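Local coordinates for protein dehydroquinate synthase (Thermus thermophilus, PDB 1UJN) that probably catalyses the conversion of 3-deoxy-D-arabino-heptulosonate 7-phosphate to 3-dehydroquinate with release of phosphate, an early step of chorismate biosynthesis, at residues A32-R37 with G94-L99; K72-L77 with G101-T106; V111-F116 with H147-V152; G130-N135 with V143-F148. All coordinates share one frame; numbering follows the deposited sequence.

Contact 1 (A32-R37 with G94-L99); sequences ALLFDR and GTLTDL
Leu96, on the first turn of helix 94-99, fits its branched end against Leu34 and Asp36 of strand 32-36 and carries most of this apolar contact. Its CG, turned away from a staggered position (chi1 -106°), comes to 3.9 Å from the backbone N of Asp36. The two methyls part from there. The Leu96 and Leu34 side chains cross obliquely, with Leu96 CD1 3.9 Å from Leu34 CG; the same methyl stands 4.1 Å from Phe35 C. CD2 goes the other way and meets Asp36 CB at 3.8 Å. The fork of Leu96 thus spans the peptide that joins Phe35 to Asp36. Of the Asp36 side chain it is CB that meets Leu96; in the carboxylate, OD1 accepts a hydrogen bond from Arg38 N, as in an Asx turn, where the chain leaves the strand. The side chain of Asp36 lies about 6 Å from that of Thr118, part of the predicted NAD site.

One turn further on, Leu99 adds a looser touch, with its CD2 4.4 Å from Leu34 CD2. With CG anti to the backbone N (chi1 -175°), Leu34 brings CG to Leu96; its CD2 is the atom nearest Leu99.

Strand and helix run nearly antiparallel, at 151° with axes 8.6 Å apart, as expected for a helix lying on a parallel sheet in a Rossmann-like domain. Strand 31-36 lies between strands 87-92 and 55-58. Leu96 also packs on Val90 of the former, while Leu34 and Leu99 meet Leu58 of the latter. On the opposite face of the sheet, Phe35 packs against helix 40-50.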
# COMPACT_ATOMS: atom_id res chain seq x y z
N ALA A 32 -13.52 -11.67 -7.55
CA ALA A 32 -14.50 -10.62 -7.74
C ALA A 32 -14.03 -9.86 -8.98
O ALA A 32 -12.83 -9.86 -9.28
CB ALA A 32 -14.54 -9.69 -6.53
N LEU A 33 -14.95 -9.23 -9.69
CA LEU A 33 -14.58 -8.51 -10.90
C LEU A 33 -15.15 -7.10 -10.89
O LEU A 33 -16.34 -6.90 -10.67
CB LEU A 33 -15.07 -9.28 -12.14
CG LEU A 33 -14.64 -8.79 -13.54
CD1 LEU A 33 -14.74 -9.95 -14.53
CD2 LEU A 33 -15.53 -7.63 -13.98
N LEU A 34 -14.26 -6.13 -11.09
CA LEU A 34 -14.60 -4.71 -11.13
C LEU A 34 -14.50 -4.29 -12.60
O LEU A 34 -13.51 -4.61 -13.27
CB LEU A 34 -13.58 -3.93 -10.29
CG LEU A 34 -13.79 -2.44 -10.07
CD1 LEU A 34 -15.03 -2.24 -9.20
CD2 LEU A 34 -12.56 -1.82 -9.41
N PHE A 35 -15.49 -3.57 -13.11
CA PHE A 35 -15.47 -3.17 -14.51
C PHE A 35 -16.05 -1.79 -14.82
O PHE A 35 -16.87 -1.26 -14.08
CB PHE A 35 -16.21 -4.21 -15.35
CG PHE A 35 -17.70 -4.27 -15.07
CD1 PHE A 35 -18.60 -3.51 -15.81
CD2 PHE A 35 -18.19 -5.10 -14.06
CE1 PHE A 35 -19.97 -3.57 -15.55
CE2 PHE A 35 -19.56 -5.16 -13.79
CZ PHE A 35 -20.46 -4.39 -14.54
N ASP A 36 -15.60 -1.22 -15.94
CA ASP A 36 -16.07 0.07 -16.43
C ASP A 36 -17.40 -0.26 -17.11
O ASP A 36 -17.44 -1.11 -17.98
CB ASP A 36 -15.08 0.62 -17.46
CG ASP A 36 -15.51 1.94 -18.06
OD1 ASP A 36 -16.73 2.17 -18.22
OD2 ASP A 36 -14.63 2.76 -18.39
N ARG A 37 -18.49 0.39 -16.69
CA ARG A 37 -19.81 0.13 -17.27
C ARG A 37 -19.77 0.11 -18.80
O ARG A 37 -20.56 -0.59 -19.43
CB ARG A 37 -20.82 1.18 -16.81
CG ARG A 37 -21.02 1.28 -15.31
CD ARG A 37 -21.95 2.43 -14.96
NE ARG A 37 -22.06 2.66 -13.53
CZ ARG A 37 -22.59 1.81 -12.66
NH1 ARG A 37 -23.07 0.64 -13.08
NH2 ARG A 37 -22.65 2.12 -11.37
N GLY A 94 -7.33 2.85 -18.13
CA GLY A 94 -6.39 3.27 -17.12
C GLY A 94 -6.94 3.66 -15.76
O GLY A 94 -6.34 3.34 -14.73
N THR A 95 -8.07 4.36 -15.73
CA THR A 95 -8.65 4.77 -14.47
C THR A 95 -9.12 3.57 -13.66
O THR A 95 -9.02 3.56 -12.43
CB THR A 95 -9.83 5.75 -14.68
OG1 THR A 95 -10.83 5.12 -15.50
CG2 THR A 95 -9.34 7.01 -15.37
N LEU A 96 -9.64 2.55 -14.34
CA LEU A 96 -10.13 1.36 -13.66
C LEU A 96 -8.98 0.53 -13.11
O LEU A 96 -9.09 0.01 -12.00
CB LEU A 96 -10.97 0.49 -14.61
CG LEU A 96 -12.49 0.49 -14.39
CD1 LEU A 96 -12.81 -0.10 -13.03
CD2 LEU A 96 -13.04 1.91 -14.50
N THR A 97 -7.89 0.41 -13.86
CA THR A 97 -6.77 -0.36 -13.35
C THR A 97 -6.08 0.41 -12.24
O THR A 97 -5.55 -0.19 -11.31
CB THR A 97 -5.77 -0.74 -14.47
OG1 THR A 97 -5.49 0.39 -15.29
CG2 THR A 97 -6.35 -1.86 -15.33
N ASP A 98 -6.09 1.74 -12.34
CA ASP A 98 -5.48 2.58 -11.30
C ASP A 98 -6.23 2.35 -9.99
O ASP A 98 -5.63 2.05 -8.95
CB ASP A 98 -5.56 4.07 -11.69
CG ASP A 98 -4.44 4.49 -12.63
OD1 ASP A 98 -4.47 5.65 -13.11
OD2 ASP A 98 -3.52 3.69 -12.89
N LEU A 99 -7.55 2.50 -10.04
CA LEU A 99 -8.39 2.31 -8.86
C LEU A 99 -8.38 0.86 -8.40
O LEU A 99 -8.08 0.57 -7.23
CB LEU A 99 -9.83 2.73 -9.17
CG LEU A 99 -10.87 2.37 -8.10
CD1 LEU A 99 -10.66 3.26 -6.88
CD2 LEU A 99 -12.26 2.54 -8.66

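Contact 2 (K72-L77 with G101-T106); sequences KVLSWL and GFVAAT
Val103 pushes its side chain between three residues of helix 72-77, and the packing is almost wholly apolar. CG1 of Val103, anti to its backbone N (chi1 166°), is the shared atom: it lies 3.6 Å from Leu77 CD1, 3.8 Å from Val73 CG1 and 3.8 Å from Leu74 CD2. Its other methyl, CG2, takes a second place on Val73, 4.0 Å from CB. Leu74 slides past Val103 in the opposite direction, and its CD2 reaches on toward Thr106 OG1, 4.3 Å away. An alanine in place of Val103 would probably open a gap between the helices, leaving Val73 CG1, Leu74 CD2 and Leu77 CD1 without their common partner.

Thr106 OG1 donates to Phe102 O at 2.9 Å, one turn back, and is also hydrogen-bonded to Tyr70 OH.

The dimer interface adjoins the contact: Leu74 packs on Val143 of the second subunit, and Thr106 on Phe102 of that subunit. The two helices cross at -51° with their axes 10.3 Å apart. Beneath them is the sheet, where Val73 rests on Leu58 of strand 55-58 and Leu77 on Ala32 of strand 31-36.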
# COMPACT_ATOMS: atom_id res chain seq x y z
N LYS A 72 -15.94 2.55 -1.32
CA LYS A 72 -17.10 1.77 -1.76
C LYS A 72 -16.68 0.39 -2.24
O LYS A 72 -17.29 -0.61 -1.87
CB LYS A 72 -17.83 2.50 -2.89
CG LYS A 72 -19.19 1.89 -3.22
CD LYS A 72 -19.97 2.75 -4.21
CE LYS A 72 -19.48 2.54 -5.63
NZ LYS A 72 -20.11 1.33 -6.23
N VAL A 73 -15.64 0.33 -3.07
CA VAL A 73 -15.18 -0.95 -3.59
C VAL A 73 -14.66 -1.84 -2.45
O VAL A 73 -14.96 -3.03 -2.40
CB VAL A 73 -14.07 -0.76 -4.65
CG1 VAL A 73 -13.63 -2.13 -5.19
CG2 VAL A 73 -14.60 0.11 -5.80
N LEU A 74 -13.89 -1.26 -1.54
CA LEU A 74 -13.37 -2.04 -0.42
C LEU A 74 -14.50 -2.64 0.43
O LEU A 74 -14.45 -3.81 0.80
CB LEU A 74 -12.45 -1.16 0.45
CG LEU A 74 -11.12 -0.78 -0.20
CD1 LEU A 74 -10.49 0.38 0.57
CD2 LEU A 74 -10.17 -1.98 -0.22
N SER A 75 -15.51 -1.84 0.74
CA SER A 75 -16.62 -2.34 1.54
C SER A 75 -17.40 -3.40 0.78
O SER A 75 -17.95 -4.33 1.38
CB SER A 75 -17.55 -1.19 1.95
OG SER A 75 -16.95 -0.42 2.97
N TRP A 76 -17.44 -3.27 -0.54
CA TRP A 76 -18.14 -4.23 -1.38
C TRP A 76 -17.45 -5.59 -1.25
O TRP A 76 -18.10 -6.62 -1.09
CB TRP A 76 -18.14 -3.75 -2.84
CG TRP A 76 -18.78 -4.69 -3.80
CD1 TRP A 76 -20.10 -5.03 -3.86
CD2 TRP A 76 -18.13 -5.45 -4.82
NE1 TRP A 76 -20.31 -5.96 -4.85
CE2 TRP A 76 -19.12 -6.23 -5.46
CE3 TRP A 76 -16.80 -5.54 -5.26
CZ2 TRP A 76 -18.82 -7.10 -6.52
CZ3 TRP A 76 -16.50 -6.41 -6.31
CH2 TRP A 76 -17.51 -7.17 -6.93
N LEU A 77 -16.11 -5.58 -1.31
CA LEU A 77 -15.35 -6.82 -1.18
C LEU A 77 -15.53 -7.41 0.22
O LEU A 77 -15.75 -8.61 0.38
CB LEU A 77 -13.86 -6.55 -1.44
CG LEU A 77 -13.48 -6.08 -2.84
CD1 LEU A 77 -11.99 -5.76 -2.92
CD2 LEU A 77 -13.83 -7.17 -3.84
N GLY A 101 -6.31 -1.57 -9.06
CA GLY A 101 -5.01 -2.05 -8.64
C GLY A 101 -4.70 -1.59 -7.22
O GLY A 101 -4.07 -2.31 -6.45
N PHE A 102 -5.14 -0.39 -6.88
CA PHE A 102 -4.91 0.17 -5.55
C PHE A 102 -5.79 -0.54 -4.52
O PHE A 102 -5.36 -0.79 -3.38
CB PHE A 102 -5.19 1.68 -5.56
CG PHE A 102 -4.89 2.35 -4.24
CD1 PHE A 102 -3.68 2.13 -3.59
CD2 PHE A 102 -5.82 3.21 -3.66
CE1 PHE A 102 -3.40 2.76 -2.38
CE2 PHE A 102 -5.56 3.84 -2.45
CZ PHE A 102 -4.34 3.62 -1.80
N VAL A 103 -7.01 -0.87 -4.91
CA VAL A 103 -7.92 -1.61 -4.03
C VAL A 103 -7.27 -2.97 -3.75
O VAL A 103 -7.21 -3.41 -2.61
CB VAL A 103 -9.30 -1.81 -4.70
CG1 VAL A 103 -10.11 -2.86 -3.94
CG2 VAL A 103 -10.05 -0.48 -4.71
N ALA A 104 -6.76 -3.62 -4.79
CA ALA A 104 -6.11 -4.93 -4.63
C ALA A 104 -4.86 -4.81 -3.75
O ALA A 104 -4.58 -5.70 -2.95
CB ALA A 104 -5.72 -5.50 -5.99
N ALA A 105 -4.11 -3.73 -3.93
CA ALA A 105 -2.89 -3.52 -3.15
C ALA A 105 -3.14 -3.34 -1.67
O ALA A 105 -2.26 -3.63 -0.86
CB ALA A 105 -2.13 -2.32 -3.69
N THR A 106 -4.33 -2.88 -1.30
CA THR A 106 -4.62 -2.60 0.10
C THR A 106 -5.69 -3.41 0.80
O THR A 106 -5.73 -3.42 2.03
CB THR A 106 -4.93 -1.10 0.26
OG1 THR A 106 -6.05 -0.76 -0.56
CG2 THR A 106 -3.71 -0.26 -0.17

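Contact 3 (V111-F116 with H147-V152); sequences VAYLAF and HFPQGV
Val111 O takes a nearly straight hydrogen bond (166°) from His147 NE2 at 2.9 Å, with the carbonyl oxygen in the plane of the imidazole. Ala112 adds a touch of its CB on Gln150 OE1. Tyr113 does most of the work. The side chains of Tyr113 and Pro149 point the same way, and Pro149 CA stands over one face of the ring, toward the rim. CE1 comes within 3.3 Å of His147 CD2, the two rings being near parallel (28°) but slid apart. At the tip, Tyr113 OH donates to His147 O at 2.7 Å. A phenylalanine here would probably leave the His147 carbonyl without this hydroxyl and the tip of the ring without its polar anchor. A water links Tyr113 N to Phe148 O, while Tyr113 O accepts from Gln150 N at 2.8 Å. Leu114 reaches Gln150, CD2 to CB at 3.8 Å. With Ala115 parallel strand pairing sets in: Ala115 N donates to Gly151 O at 3.0 Å, and Ala115 pairs with Val152.

Strands 112-117 and 151-155 are thus neighbours in the central sheet, between strands 87-92 and 12-17. Ala104 of helix 94-106 packs against Tyr113 and His147, and Tyr12 against Pro149 and Val152.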
# COMPACT_ATOMS: atom_id res chain seq x y z
N VAL A 111 -4.00 -8.31 -2.21
CA VAL A 111 -4.48 -9.52 -2.87
C VAL A 111 -4.07 -9.43 -4.34
O VAL A 111 -3.78 -8.35 -4.86
CB VAL A 111 -6.01 -9.68 -2.78
CG1 VAL A 111 -6.44 -9.81 -1.31
CG2 VAL A 111 -6.71 -8.50 -3.45
N ALA A 112 -4.06 -10.57 -5.01
CA ALA A 112 -3.68 -10.61 -6.41
C ALA A 112 -4.75 -9.97 -7.30
O ALA A 112 -5.93 -9.94 -6.94
CB ALA A 112 -3.46 -12.05 -6.85
N TYR A 113 -4.33 -9.43 -8.43
CA TYR A 113 -5.30 -8.88 -9.37
C TYR A 113 -4.86 -9.16 -10.79
O TYR A 113 -3.67 -9.31 -11.07
CB TYR A 113 -5.56 -7.39 -9.15
CG TYR A 113 -4.50 -6.43 -9.63
CD1 TYR A 113 -3.35 -6.19 -8.89
CD2 TYR A 113 -4.70 -5.70 -10.80
CE1 TYR A 113 -2.42 -5.24 -9.30
CE2 TYR A 113 -3.77 -4.75 -11.22
CZ TYR A 113 -2.64 -4.52 -10.46
OH TYR A 113 -1.75 -3.54 -10.85
N LEU A 114 -5.85 -9.31 -11.67
CA LEU A 114 -5.62 -9.57 -13.08
C LEU A 114 -6.18 -8.37 -13.82
O LEU A 114 -7.27 -7.89 -13.51
CB LEU A 114 -6.35 -10.83 -13.53
CG LEU A 114 -5.86 -12.15 -12.94
CD1 LEU A 114 -6.78 -13.28 -13.39
CD2 LEU A 114 -4.43 -12.41 -13.39
N ALA A 115 -5.42 -7.88 -14.80
CA ALA A 115 -5.86 -6.73 -15.57
C ALA A 115 -6.32 -7.11 -16.97
O ALA A 115 -5.67 -7.90 -17.65
CB ALA A 115 -4.73 -5.72 -15.66
N PHE A 116 -7.45 -6.53 -17.38
CA PHE A 116 -7.99 -6.76 -18.72
C PHE A 116 -8.21 -5.37 -19.30
O PHE A 116 -9.32 -4.83 -19.28
CB PHE A 116 -9.31 -7.52 -18.65
CG PHE A 116 -9.17 -8.90 -18.09
CD1 PHE A 116 -9.15 -9.11 -16.71
CD2 PHE A 116 -9.04 -10.00 -18.93
CE1 PHE A 116 -8.99 -10.40 -16.19
CE2 PHE A 116 -8.88 -11.28 -18.42
CZ PHE A 116 -8.85 -11.48 -17.04
N HIS A 147 1.85 -1.91 -7.15
CA HIS A 147 1.31 -3.25 -7.01
C HIS A 147 1.16 -3.80 -8.42
O HIS A 147 0.42 -3.25 -9.23
CB HIS A 147 -0.04 -3.20 -6.30
CG HIS A 147 -0.55 -4.53 -5.87
ND1 HIS A 147 0.22 -5.44 -5.17
CD2 HIS A 147 -1.76 -5.12 -6.03
CE1 HIS A 147 -0.49 -6.52 -4.92
NE2 HIS A 147 -1.70 -6.36 -5.43
N PHE A 148 1.90 -4.87 -8.71
CA PHE A 148 1.89 -5.46 -10.04
C PHE A 148 0.83 -6.51 -10.24
O PHE A 148 0.54 -7.30 -9.35
CB PHE A 148 3.26 -6.07 -10.35
CG PHE A 148 4.39 -5.11 -10.23
CD1 PHE A 148 4.97 -4.85 -9.01
CD2 PHE A 148 4.82 -4.40 -11.35
CE1 PHE A 148 5.98 -3.90 -8.88
CE2 PHE A 148 5.84 -3.44 -11.24
CZ PHE A 148 6.41 -3.20 -10.00
N PRO A 149 0.24 -6.54 -11.45
CA PRO A 149 -0.79 -7.54 -11.74
C PRO A 149 -0.14 -8.91 -11.86
O PRO A 149 1.06 -9.03 -12.10
CB PRO A 149 -1.38 -7.05 -13.06
CG PRO A 149 -0.20 -6.44 -13.75
CD PRO A 149 0.49 -5.68 -12.62
N GLN A 150 -0.96 -9.94 -11.67
CA GLN A 150 -0.51 -11.31 -11.76
C GLN A 150 -0.51 -11.69 -13.24
O GLN A 150 0.06 -12.70 -13.64
CB GLN A 150 -1.48 -12.19 -10.98
CG GLN A 150 -1.07 -13.61 -10.80
CD GLN A 150 -2.01 -14.33 -9.87
OE1 GLN A 150 -1.71 -14.52 -8.68
NE2 GLN A 150 -3.15 -14.77 -10.40
N GLY A 151 -1.16 -10.85 -14.04
CA GLY A 151 -1.24 -11.08 -15.48
C GLY A 151 -2.02 -9.95 -16.14
O GLY A 151 -2.87 -9.33 -15.49
N VAL A 152 -1.73 -9.68 -17.41
CA VAL A 152 -2.44 -8.63 -18.16
C VAL A 152 -2.94 -9.30 -19.44
O VAL A 152 -2.17 -9.92 -20.16
CB VAL A 152 -1.52 -7.46 -18.55
CG1 VAL A 152 -2.29 -6.44 -19.38
CG2 VAL A 152 -0.98 -6.79 -17.29
O HOH W 1 -1.35 -9.02 -8.29

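Contact 4 (G130-N135 with V143-F148); sequences GKTGIN and VGAFHF
Thr132 turns its side chain onto the backbone of the facing strand, beginning with CB, 3.5 Å from Ala145 O. OG1 lies between its own backbone N and carbonyl carbon (chi1 75°) and donates to that same oxygen at 2.7 Å. CG2, the other branch, approaches His147 O at 3.7 Å. Ala145 O therefore receives the hydroxyl as well as a weak bond from Thr132 N. In return, Ala145 N donates to Thr132 O from well above the carbonyl plane, and Arg109 NE of the second subunit is hydrogen-bonded to the same oxygen. Arg109 of that subunit also packs on Lys131 and Phe146.

Beyond this pair the antiparallel strands close in: Gly133 CA and Gly144 CA are only 3.5 Å apart, too near for a beta carbon on either. Ile134 N donates to Val143 O at 2.8 Å, their side chains lying side by side. At the other end, His147 N donates to Gly130 O at 2.8 Å, on a lone pair, and Gly130 CA sits over a face of the Phe148 ring. Lys131, a predicted NAD ligand, lays its CG 3.7 Å from Phe146 CE2.

The contact is built on the beta hairpin of strands 131-136 and 144-146 and runs on past its open end. Helix 94-106 backs it, with Phe102 against Thr132 and Val143, and Leu99 against Ile134.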
# COMPACT_ATOMS: atom_id res chain seq x y z
N GLY A 130 3.49 -1.13 -12.53
CA GLY A 130 2.84 -1.37 -11.25
C GLY A 130 2.23 -0.16 -10.58
O GLY A 130 1.86 -0.22 -9.41
N LYS A 131 2.12 0.96 -11.29
CA LYS A 131 1.54 2.17 -10.69
C LYS A 131 0.03 2.07 -10.53
O LYS A 131 -0.68 1.77 -11.48
CB LYS A 131 1.84 3.39 -11.54
CG LYS A 131 3.30 3.76 -11.62
CD LYS A 131 3.45 5.12 -12.27
CE LYS A 131 4.88 5.62 -12.17
NZ LYS A 131 5.00 7.01 -12.71
N THR A 132 -0.45 2.30 -9.31
CA THR A 132 -1.88 2.27 -9.04
C THR A 132 -2.15 3.45 -8.12
O THR A 132 -1.22 4.01 -7.54
CB THR A 132 -2.32 0.97 -8.32
OG1 THR A 132 -1.92 1.01 -6.94
CG2 THR A 132 -1.70 -0.25 -8.98
N GLY A 133 -3.42 3.85 -7.99
CA GLY A 133 -3.71 4.96 -7.11
C GLY A 133 -4.96 5.74 -7.45
O GLY A 133 -5.69 5.41 -8.38
N ILE A 134 -5.20 6.80 -6.68
CA ILE A 134 -6.37 7.64 -6.86
C ILE A 134 -5.97 9.11 -6.71
O ILE A 134 -4.82 9.43 -6.41
CB ILE A 134 -7.46 7.29 -5.82
CG1 ILE A 134 -6.89 7.42 -4.40
CG2 ILE A 134 -7.96 5.86 -6.04
CD1 ILE A 134 -7.92 7.28 -3.30
N ASN A 135 -6.94 10.01 -6.91
CA ASN A 135 -6.69 11.44 -6.80
C ASN A 135 -7.23 11.99 -5.48
O ASN A 135 -7.98 11.33 -4.77
CB ASN A 135 -7.39 12.21 -7.93
CG ASN A 135 -7.07 11.66 -9.30
OD1 ASN A 135 -5.91 11.41 -9.63
ND2 ASN A 135 -8.10 11.47 -10.13
N VAL A 143 -2.15 9.54 -4.03
CA VAL A 143 -2.28 8.41 -3.12
C VAL A 143 -2.28 7.14 -3.97
O VAL A 143 -2.96 7.07 -4.99
CB VAL A 143 -3.60 8.46 -2.33
CG1 VAL A 143 -3.66 7.32 -1.31
CG2 VAL A 143 -3.72 9.82 -1.62
N GLY A 144 -1.49 6.16 -3.57
CA GLY A 144 -1.46 4.95 -4.37
C GLY A 144 -0.54 3.89 -3.82
O GLY A 144 -0.22 3.88 -2.64
N ALA A 145 -0.12 3.01 -4.72
CA ALA A 145 0.75 1.91 -4.34
C ALA A 145 1.34 1.27 -5.57
O ALA A 145 0.72 1.25 -6.64
CB ALA A 145 -0.05 0.87 -3.56
N PHE A 146 2.56 0.76 -5.44
CA PHE A 146 3.16 0.03 -6.54
C PHE A 146 2.72 -1.41 -6.28
O PHE A 146 3.13 -2.03 -5.29
CB PHE A 146 4.69 0.15 -6.51
CG PHE A 146 5.18 1.47 -7.03
CD1 PHE A 146 5.61 2.47 -6.16
CD2 PHE A 146 5.19 1.73 -8.40
CE1 PHE A 146 6.03 3.71 -6.64
CE2 PHE A 146 5.61 2.97 -8.90
CZ PHE A 146 6.03 3.95 -8.01
N HIS A 147 1.85 -1.91 -7.15
CA HIS A 147 1.31 -3.25 -7.01
C HIS A 147 1.16 -3.80 -8.42
O HIS A 147 0.42 -3.25 -9.23
CB HIS A 147 -0.04 -3.20 -6.30
CG HIS A 147 -0.55 -4.53 -5.87
ND1 HIS A 147 0.22 -5.44 -5.17
CD2 HIS A 147 -1.76 -5.12 -6.03
CE1 HIS A 147 -0.49 -6.52 -4.92
NE2 HIS A 147 -1.70 -6.36 -5.43
N PHE A 148 1.90 -4.87 -8.71
CA PHE A 148 1.89 -5.46 -10.04
C PHE A 148 0.83 -6.51 -10.24
O PHE A 148 0.54 -7.30 -9.35
CB PHE A 148 3.26 -6.07 -10.35
CG PHE A 148 4.39 -5.11 -10.23
CD1 PHE A 148 4.97 -4.85 -9.01
CD2 PHE A 148 4.82 -4.40 -11.35
CE1 PHE A 148 5.98 -3.90 -8.88
CE2 PHE A 148 5.84 -3.44 -11.24
CZ PHE A 148 6.41 -3.20 -10.00

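From the N terminus, contact 1 closes a loop from strand 31-36 to helix 94-106. Helix 67-80 enters before that closure and meets the later turns of the same helix in contact 2, so the two loops cross. Contact 3 opens afterwards, on strand 112-117, and closes at 147-152. Contact 4 opens within that loop and closes at 143-148, sharing His147 and Phe148 with contact 3. Helix 94-106 ties the set together: contacts 1 and 2 lie on it, Ala104 O meets Val111 N of contact 3, and Asp98 O meets Gly133 N of contact 4. The central sheet, helices 67-80 and 94-106 and the hairpin are joined in this way, with contacts 2 and 4 also touching the second subunit.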